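Local coordinates for FYVE, RhoGEF and PH domain-containing protein 5 (Homo sapiens, PDB 3MPX), which activates the small GTPase CDC42 by exchanging its bound GDP for GTP, this chain carrying the DH domain and the first PH domain, at residues V170-L184 with T197-A211. Sequence-based numbering, arbitrary orientation.
Sequences VQRLFQYQVLLTDYL and TQGALSLISKVTDRA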
loop_
_atom_site.group_PDB
_atom_site.type_symbol
_atom_site.label_atom_id
_atom_site.label_comp_id
_atom_site.label_asym_id
_atom_site.label_seq_id
_atom_site.Cartn_x
_atom_site.Cartn_y
_atom_site.Cartn_z
ATOM N N VAL A 170 3.682 -6.148 4.242
ATOM C CA VAL A 170 4.174 -6.058 2.856
ATOM C C VAL A 170 4.014 -4.631 2.258
ATOM O O VAL A 170 4.689 -4.281 1.292
ATOM C CB VAL A 170 3.418 -7.118 2.002
ATOM C CG1 VAL A 170 3.935 -7.195 0.562
ATOM C CG2 VAL A 170 3.452 -8.485 2.664
ATOM N N GLN A 171 3.088 -3.850 2.792
ATOM C CA GLN A 171 2.790 -2.507 2.314
ATOM C C GLN A 171 3.959 -1.503 2.585
ATOM O O GLN A 171 4.205 -0.612 1.761
ATOM C CB GLN A 171 1.448 -2.063 2.927
ATOM C CG GLN A 171 1.152 -0.580 2.931
ATOM C CD GLN A 171 -0.084 -0.318 3.733
ATOM O OE1 GLN A 171 -1.165 -0.196 3.183
ATOM N NE2 GLN A 171 0.041 -0.274 5.054
ATOM N N ARG A 172 4.704 -1.686 3.700
ATOM C CA ARG A 172 5.843 -0.823 4.038
ATOM C C ARG A 172 6.858 -0.731 2.893
ATOM O O ARG A 172 7.492 0.316 2.713
ATOM C CB ARG A 172 6.553 -1.346 5.289
ATOM C CG ARG A 172 7.541 -0.359 5.920
ATOM C CD ARG A 172 6.905 0.957 6.362
ATOM N NE ARG A 172 7.923 1.875 6.863
ATOM C CZ ARG A 172 7.873 3.194 6.760
ATOM N NH1 ARG A 172 8.842 3.938 7.263
ATOM N NH2 ARG A 172 6.851 3.782 6.146
ATOM N N LEU A 173 7.024 -1.847 2.147
ATOM C CA LEU A 173 7.929 -1.947 1.017
ATOM C C LEU A 173 7.556 -0.968 -0.102
ATOM O O LEU A 173 8.443 -0.323 -0.646
ATOM C CB LEU A 173 7.982 -3.400 0.513
ATOM C CG LEU A 173 8.475 -4.472 1.519
ATOM C CD1 LEU A 173 8.437 -5.853 0.898
ATOM C CD2 LEU A 173 9.892 -4.158 2.060
ATOM N N PHE A 174 6.250 -0.806 -0.400
ATOM C CA PHE A 174 5.773 0.141 -1.424
ATOM C C PHE A 174 5.907 1.613 -0.918
ATOM O O PHE A 174 6.127 2.530 -1.714
ATOM C CB PHE A 174 4.340 -0.204 -1.875
ATOM C CG PHE A 174 4.186 -1.620 -2.403
ATOM C CD1 PHE A 174 4.741 -1.994 -3.626
ATOM C CD2 PHE A 174 3.461 -2.573 -1.692
ATOM C CE1 PHE A 174 4.604 -3.305 -4.109
ATOM C CE2 PHE A 174 3.325 -3.887 -2.184
ATOM C CZ PHE A 174 3.908 -4.244 -3.387
ATOM N N GLN A 175 5.857 1.802 0.417
ATOM C CA GLN A 175 6.048 3.065 1.103
ATOM C C GLN A 175 7.497 3.529 0.983
ATOM O O GLN A 175 7.723 4.698 0.662
ATOM C CB GLN A 175 5.603 2.954 2.568
ATOM C CG GLN A 175 4.071 3.050 2.748
ATOM C CD GLN A 175 3.593 2.678 4.135
ATOM O OE1 GLN A 175 4.362 2.572 5.094
ATOM N NE2 GLN A 175 2.301 2.452 4.272
ATOM N N TYR A 176 8.486 2.621 1.171
ATOM C CA TYR A 176 9.905 2.976 1.012
ATOM C C TYR A 176 10.126 3.469 -0.433
ATOM O O TYR A 176 10.711 4.527 -0.627
ATOM C CB TYR A 176 10.818 1.779 1.286
ATOM C CG TYR A 176 10.897 1.279 2.713
ATOM C CD1 TYR A 176 10.848 2.164 3.790
ATOM C CD2 TYR A 176 11.160 -0.059 2.987
ATOM C CE1 TYR A 176 10.966 1.713 5.103
ATOM C CE2 TYR A 176 11.283 -0.521 4.296
ATOM C CZ TYR A 176 11.162 0.364 5.351
ATOM O OH TYR A 176 11.261 -0.106 6.634
ATOM N N GLN A 177 9.576 2.744 -1.434
ATOM C CA GLN A 177 9.599 3.101 -2.852
ATOM C C GLN A 177 9.072 4.506 -3.088
ATOM O O GLN A 177 9.793 5.308 -3.667
ATOM C CB GLN A 177 8.788 2.096 -3.660
ATOM C CG GLN A 177 9.568 0.817 -3.944
ATOM C CD GLN A 177 8.819 -0.217 -4.756
ATOM O OE1 GLN A 177 9.439 -1.061 -5.410
ATOM N NE2 GLN A 177 7.476 -0.210 -4.720
ATOM N N VAL A 178 7.871 4.847 -2.578
ATOM C CA VAL A 178 7.318 6.198 -2.783
ATOM C C VAL A 178 8.135 7.268 -2.020
ATOM O O VAL A 178 8.445 8.303 -2.606
ATOM C CB VAL A 178 5.777 6.363 -2.560
ATOM C CG1 VAL A 178 4.982 5.317 -3.317
ATOM C CG2 VAL A 178 5.387 6.366 -1.089
ATOM N N LEU A 179 8.501 7.005 -0.752
ATOM C CA LEU A 179 9.278 7.942 0.058
ATOM C C LEU A 179 10.663 8.171 -0.532
ATOM O O LEU A 179 11.085 9.328 -0.647
ATOM C CB LEU A 179 9.416 7.451 1.515
ATOM C CG LEU A 179 8.280 7.798 2.465
ATOM C CD1 LEU A 179 7.980 6.649 3.386
ATOM C CD2 LEU A 179 8.630 9.000 3.301
ATOM N N LEU A 180 11.354 7.076 -0.925
ATOM C CA LEU A 180 12.715 7.125 -1.432
ATOM C C LEU A 180 12.807 7.798 -2.783
ATOM O O LEU A 180 13.816 8.467 -3.072
ATOM C CB LEU A 180 13.364 5.741 -1.418
ATOM C CG LEU A 180 13.780 5.270 0.000
ATOM C CD1 LEU A 180 13.989 3.804 0.043
ATOM C CD2 LEU A 180 15.040 5.988 0.489
ATOM N N THR A 181 11.715 7.718 -3.571
ATOM C CA THR A 181 11.601 8.426 -4.850
ATOM C C THR A 181 11.392 9.929 -4.573
ATOM O O THR A 181 11.955 10.745 -5.291
ATOM C CB THR A 181 10.537 7.781 -5.713
ATOM O OG1 THR A 181 10.970 6.440 -5.958
ATOM C CG2 THR A 181 10.311 8.526 -7.022
ATOM N N ASP A 182 10.654 10.299 -3.509
ATOM C CA ASP A 182 10.498 11.712 -3.171
ATOM C C ASP A 182 11.801 12.257 -2.567
ATOM O O ASP A 182 12.116 13.434 -2.722
ATOM C CB ASP A 182 9.298 11.936 -2.253
ATOM C CG ASP A 182 8.032 12.193 -3.048
ATOM O OD1 ASP A 182 7.580 13.362 -3.086
ATOM O OD2 ASP A 182 7.521 11.236 -3.681
ATOM N N TYR A 183 12.575 11.378 -1.923
ATOM C CA TYR A 183 13.860 11.701 -1.328
ATOM C C TYR A 183 14.907 11.951 -2.411
ATOM O O TYR A 183 15.674 12.900 -2.300
ATOM C CB TYR A 183 14.289 10.556 -0.412
ATOM C CG TYR A 183 15.598 10.781 0.301
ATOM C CD1 TYR A 183 15.699 11.705 1.342
ATOM C CD2 TYR A 183 16.720 10.017 -0.004
ATOM C CE1 TYR A 183 16.890 11.877 2.045
ATOM C CE2 TYR A 183 17.922 10.184 0.692
ATOM C CZ TYR A 183 18.004 11.122 1.708
ATOM O OH TYR A 183 19.187 11.292 2.381
ATOM N N LEU A 184 14.910 11.116 -3.467
ATOM C CA LEU A 184 15.857 11.190 -4.588
ATOM C C LEU A 184 15.682 12.484 -5.392
ATOM O O LEU A 184 16.689 13.078 -5.805
ATOM C CB LEU A 184 15.696 9.935 -5.489
ATOM C CG LEU A 184 16.627 9.742 -6.728
ATOM C CD1 LEU A 184 17.893 8.985 -6.380
ATOM C CD2 LEU A 184 15.881 9.043 -7.853
ATOM N N THR A 197 20.537 5.995 -2.827
ATOM C CA THR A 197 19.065 6.030 -2.865
ATOM C C THR A 197 18.586 5.161 -4.044
ATOM O O THR A 197 17.659 4.373 -3.880
ATOM C CB THR A 197 18.528 7.488 -2.876
ATOM O OG1 THR A 197 18.992 8.175 -1.708
ATOM C CG2 THR A 197 16.996 7.561 -2.910
ATOM N N GLN A 198 19.267 5.275 -5.206
ATOM C CA GLN A 198 19.006 4.492 -6.408
ATOM C C GLN A 198 19.210 2.990 -6.117
ATOM O O GLN A 198 18.368 2.168 -6.504
ATOM C CB GLN A 198 19.933 4.947 -7.540
ATOM C CG GLN A 198 19.394 6.123 -8.330
ATOM C CD GLN A 198 20.362 6.645 -9.365
ATOM O OE1 GLN A 198 21.553 6.878 -9.099
ATOM N NE2 GLN A 198 19.833 6.952 -10.541
ATOM N N GLY A 199 20.303 2.675 -5.419
ATOM C CA GLY A 199 20.670 1.329 -5.004
ATOM C C GLY A 199 19.670 0.725 -4.047
ATOM O O GLY A 199 19.304 -0.443 -4.198
ATOM N N ALA A 200 19.206 1.532 -3.057
ATOM C CA ALA A 200 18.163 1.157 -2.088
ATOM C C ALA A 200 16.834 0.990 -2.814
ATOM O O ALA A 200 16.012 0.156 -2.429
ATOM C CB ALA A 200 18.025 2.232 -1.027
ATOM N N LEU A 201 16.641 1.747 -3.893
ATOM C CA LEU A 201 15.407 1.654 -4.656
ATOM C C LEU A 201 15.341 0.395 -5.476
ATOM O O LEU A 201 14.260 -0.183 -5.617
ATOM C CB LEU A 201 15.173 2.891 -5.529
ATOM C CG LEU A 201 14.411 4.003 -4.815
ATOM C CD1 LEU A 201 14.529 5.329 -5.559
ATOM C CD2 LEU A 201 12.979 3.602 -4.575
ATOM N N SER A 202 16.486 -0.043 -6.001
ATOM C CA SER A 202 16.540 -1.242 -6.823
ATOM C C SER A 202 16.509 -2.492 -5.926
ATOM O O SER A 202 15.884 -3.502 -6.294
ATOM C CB SER A 202 17.752 -1.211 -7.751
ATOM O OG SER A 202 18.936 -1.498 -7.037
ATOM N N LEU A 203 17.123 -2.381 -4.727
ATOM C CA LEU A 203 17.172 -3.426 -3.704
ATOM C C LEU A 203 15.737 -3.745 -3.270
ATOM O O LEU A 203 15.386 -4.912 -3.182
ATOM C CB LEU A 203 18.054 -2.957 -2.504
ATOM C CG LEU A 203 18.319 -3.939 -1.340
ATOM C CD1 LEU A 203 19.680 -3.706 -0.709
ATOM C CD2 LEU A 203 17.277 -3.786 -0.231
ATOM N N ILE A 204 14.913 -2.717 -3.021
ATOM C CA ILE A 204 13.518 -2.878 -2.591
ATOM C C ILE A 204 12.668 -3.340 -3.757
ATOM O O ILE A 204 11.735 -4.112 -3.541
ATOM C CB ILE A 204 12.965 -1.575 -1.933
ATOM C CG1 ILE A 204 13.598 -1.345 -0.548
ATOM C CG2 ILE A 204 11.427 -1.562 -1.824
ATOM C CD1 ILE A 204 13.668 0.125 -0.172
ATOM N N SER A 205 12.979 -2.874 -4.992
ATOM C CA SER A 205 12.204 -3.255 -6.175
ATOM C C SER A 205 12.393 -4.720 -6.465
ATOM O O SER A 205 11.449 -5.340 -6.902
ATOM C CB SER A 205 12.538 -2.395 -7.388
ATOM O OG SER A 205 13.695 -2.854 -8.071
ATOM N N LYS A 206 13.582 -5.293 -6.137
ATOM C CA LYS A 206 13.888 -6.719 -6.277
ATOM C C LYS A 206 12.922 -7.500 -5.370
ATOM O O LYS A 206 12.371 -8.521 -5.796
ATOM C CB LYS A 206 15.346 -7.006 -5.880
ATOM C CG LYS A 206 16.316 -7.235 -7.054
ATOM C CD LYS A 206 17.491 -6.222 -7.128
ATOM C CE LYS A 206 18.493 -6.237 -5.968
ATOM N NZ LYS A 206 19.481 -5.103 -6.019
ATOM N N VAL A 207 12.642 -6.955 -4.165
ATOM C CA VAL A 207 11.729 -7.551 -3.183
ATOM C C VAL A 207 10.252 -7.372 -3.581
ATOM O O VAL A 207 9.517 -8.350 -3.524
ATOM C CB VAL A 207 11.995 -7.063 -1.730
ATOM C CG1 VAL A 207 11.201 -7.888 -0.721
ATOM C CG2 VAL A 207 13.478 -7.113 -1.387
ATOM N N THR A 208 9.812 -6.141 -3.948
ATOM C CA THR A 208 8.412 -5.841 -4.330
ATOM C C THR A 208 8.002 -6.531 -5.635
ATOM O O THR A 208 6.814 -6.785 -5.853
ATOM C CB THR A 208 8.133 -4.337 -4.418
ATOM O OG1 THR A 208 9.078 -3.727 -5.286
ATOM C CG2 THR A 208 8.152 -3.660 -3.073
ATOM N N ASP A 209 8.981 -6.865 -6.488
ATOM C CA ASP A 209 8.711 -7.591 -7.721
ATOM C C ASP A 209 7.969 -8.884 -7.391
ATOM O O ASP A 209 6.949 -9.178 -8.016
ATOM C CB ASP A 209 10.016 -7.904 -8.452
ATOM C CG ASP A 209 10.517 -6.784 -9.345
ATOM O OD1 ASP A 209 11.605 -6.958 -9.960
ATOM O OD2 ASP A 209 9.846 -5.706 -9.394
ATOM N N ARG A 210 8.438 -9.591 -6.340
ATOM C CA ARG A 210 7.884 -10.842 -5.838
ATOM C C ARG A 210 6.433 -10.650 -5.334
ATOM O O ARG A 210 5.594 -11.527 -5.529
ATOM C CB ARG A 210 8.810 -11.440 -4.755
ATOM N N ALA A 211 6.128 -9.493 -4.723
ATOM C CA ALA A 211 4.773 -9.215 -4.231
ATOM C C ALA A 211 3.770 -9.193 -5.406
ATOM O O ALA A 211 2.751 -9.882 -5.378
ATOM C CB ALA A 211 4.761 -7.898 -3.467
#
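Ile204 is the knob between these two antiparallel helices: its side chain drops into a hole formed by Leu173, Tyr176, Gln177 and Leu180. Its two branches part there. A chi1 of -72° sets CG1 anti to the carbonyl carbon, and Ile204 CD1 beyond it meets Tyr176 CB at 3.6 Å and presses on Leu180 CD1, crossing both side chains at about a right angle. Ile204 CG2, anti to the backbone N, turns to Gln177 CG at 3.7 Å. Inward of this knob the packing is close and apolar, where the Leu173 and Val207 side chains cross at about a right angle, Leu173 CD1 against Val207 CG1. Toward Ala211, the Phe174 ring slides past Thr208, and Phe174 CZ lies 3.8 Å from Ala211 CB. At the other end Thr197 OG1 sits in the plane of the Tyr183 ring, at its edge, while bonding back to the carbonyl of Glu193.

The outer side is looser and more polar. Gln177 reaches along it with an extended chain, and Thr208 OG1 donates to Gln177 OE1 at 2.7 Å from above the carbonyl plane, 40° out of it. With an alanine in place of this glutamine, the Thr208 hydroxyl would probably lose this acceptor and a gap would open beside Ile204 CG2. Further along this margin, Leu201 lies against the hydroxyl of Thr181, and Leu184 CD1 rests on the aliphatic part of exposed Gln198.

Segments 170-184 and 197-211 cross at -151°, their axes 9.8 Å apart at closest approach, within the helical bundle of the DH domain. Helix 21-59 packs on Arg172 and Tyr176, helix 117-138 meets Leu173 and Val207, and helix 218-230, which leads toward the PH strands, touches Phe174.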